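Local coordinates for protein branched-chain phosphotransacylase (Enterococcus faecalis, PDB 1YCO) that probably transfers acyl groups, most likely branched-chain ones, between a thioester and phosphate, at residues Ser63-Gly68 with Thr246-Val251. Sequence-based numbering, arbitrary orientation.
Sequences SLVATG and TKVPVV
Val-65 and Val-248 form a small apolar contact between the C-terminal part of helix 54-66 and the loop that leads into strand 250-252. Both are buried, and each CB is directed toward the other segment. CG1 of Val-65 does most of the touching. It lies 3.4 Å from Val-248 CB, and CG2 of Val-248 is just as near. Val-248 CG1 is slightly further from the same methyl, at 3.7 Å. The second branch of Val-65, CG2, stays at the margin. In Val-65, CG1 is anti to the backbone N (chi1 162°), which places this methyl over CB of Val-248, on one side of its two methyls. Helix 54-66 links the parallel strands 47-50 and 72-75 in a beta-alpha-beta crossover. Strand 250-252 lies next to strand 72-75 and is, within this chain, an edge strand of the same parallel sheet. Val-65 thus joins the crossover helix to the loop before that edge strand. Leu-73 of strand 72-75 and Leu-94 also touch Val-65. At the exposed margin, Lys-247 runs alongside the backbone near Ala-66. Its CD is 4.3 Å from Ala-66 O, a loose approach, while NZ makes a weak hydrogen bond to Gln-93 O.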
loop_
_atom_site.group_PDB
_atom_site.type_symbol
_atom_site.label_atom_id
_atom_site.label_comp_id
_atom_site.label_asym_id
_atom_site.label_seq_id
_atom_site.Cartn_x
_atom_site.Cartn_y
_atom_site.Cartn_z
ATOM N N SER A 63 -2.302 -13.426 32.386
ATOM C CA SER A 63 -2.138 -14.576 33.268
ATOM C C SER A 63 -3.095 -15.698 32.890
ATOM O O SER A 63 -2.711 -16.869 32.817
ATOM C CB SER A 63 -2.394 -14.167 34.717
ATOM O OG SER A 63 -3.231 -15.125 35.358
ATOM N N LEU A 64 -4.352 -15.326 32.669
ATOM C CA LEU A 64 -5.400 -16.272 32.301
ATOM C C LEU A 64 -5.049 -17.036 31.014
ATOM O O LEU A 64 -5.510 -18.160 30.801
ATOM C CB LEU A 64 -6.720 -15.526 32.117
ATOM C CG LEU A 64 -8.000 -16.353 32.258
ATOM C CD1 LEU A 64 -8.117 -16.820 33.704
ATOM C CD2 LEU A 64 -9.205 -15.487 31.884
ATOM N N VAL A 65 -4.230 -16.414 30.167
ATOM C CA VAL A 65 -3.795 -17.024 28.914
ATOM C C VAL A 65 -2.521 -17.837 29.135
ATOM O O VAL A 65 -2.308 -18.854 28.466
ATOM C CB VAL A 65 -3.538 -15.944 27.806
ATOM C CG1 VAL A 65 -2.691 -16.520 26.688
ATOM C CG2 VAL A 65 -4.871 -15.448 27.231
ATOM N N ALA A 66 -1.687 -17.391 30.077
ATOM C CA ALA A 66 -0.435 -18.075 30.405
ATOM C C ALA A 66 -0.614 -19.591 30.334
ATOM O O ALA A 66 0.293 -20.311 29.919
ATOM C CB ALA A 66 0.041 -17.667 31.795
ATOM N N THR A 67 -1.792 -20.069 30.729
ATOM C CA THR A 67 -2.093 -21.499 30.670
ATOM C C THR A 67 -3.337 -21.718 29.812
ATOM O O THR A 67 -3.912 -20.762 29.292
ATOM C CB THR A 67 -2.373 -22.082 32.052
ATOM O OG1 THR A 67 -3.701 -21.737 32.445
ATOM C CG2 THR A 67 -1.390 -21.529 33.067
ATOM N N GLY A 68 -3.754 -22.973 29.676
ATOM C CA GLY A 68 -4.927 -23.280 28.875
ATOM C C GLY A 68 -6.198 -22.723 29.480
ATOM O O GLY A 68 -7.294 -23.168 29.153
ATOM N N THR A 246 2.898 -16.443 19.754
ATOM C CA THR A 246 2.584 -16.811 21.132
ATOM C C THR A 246 1.772 -18.090 21.089
ATOM O O THR A 246 1.335 -18.501 20.018
ATOM C CB THR A 246 1.760 -15.703 21.825
ATOM O OG1 THR A 246 0.634 -15.357 21.003
ATOM C CG2 THR A 246 2.617 -14.464 22.042
ATOM N N LYS A 247 1.571 -18.731 22.233
ATOM C CA LYS A 247 0.805 -19.969 22.235
ATOM C C LYS A 247 -0.690 -19.676 22.172
ATOM O O LYS A 247 -1.513 -20.588 22.120
ATOM C CB LYS A 247 1.151 -20.815 23.465
ATOM C CG LYS A 247 1.101 -20.078 24.788
ATOM C CD LYS A 247 1.608 -20.965 25.924
ATOM C CE LYS A 247 3.019 -21.477 25.661
ATOM N NZ LYS A 247 3.532 -22.247 26.821
ATOM N N VAL A 248 -1.029 -18.394 22.165
ATOM C CA VAL A 248 -2.416 -17.968 22.077
ATOM C C VAL A 248 -2.557 -16.757 21.126
ATOM O O VAL A 248 -1.817 -15.777 21.233
ATOM C CB VAL A 248 -2.959 -17.613 23.492
ATOM C CG1 VAL A 248 -4.222 -16.803 23.383
ATOM C CG2 VAL A 248 -3.219 -18.895 24.291
ATOM N N PRO A 249 -3.483 -16.834 20.153
ATOM C CA PRO A 249 -3.704 -15.734 19.210
ATOM C C PRO A 249 -3.974 -14.455 19.992
ATOM O O PRO A 249 -4.723 -14.470 20.975
ATOM C CB PRO A 249 -4.942 -16.187 18.450
ATOM C CG PRO A 249 -4.761 -17.654 18.372
ATOM C CD PRO A 249 -4.295 -18.007 19.779
ATOM N N VAL A 250 -3.379 -13.347 19.573
ATOM C CA VAL A 250 -3.620 -12.100 20.287
ATOM C C VAL A 250 -4.310 -11.127 19.351
ATOM O O VAL A 250 -3.788 -10.800 18.297
ATOM C CB VAL A 250 -2.305 -11.479 20.835
ATOM C CG1 VAL A 250 -2.626 -10.285 21.735
ATOM C CG2 VAL A 250 -1.520 -12.524 21.602
ATOM N N VAL A 251 -5.500 -10.686 19.731
ATOM C CA VAL A 251 -6.256 -9.756 18.907
ATOM C C VAL A 251 -6.116 -8.328 19.460
ATOM O O VAL A 251 -6.357 -8.078 20.643
ATOM C CB VAL A 251 -7.757 -10.144 18.875
ATOM C CG1 VAL A 251 -8.529 -9.201 17.983
ATOM C CG2 VAL A 251 -7.920 -11.583 18.417
#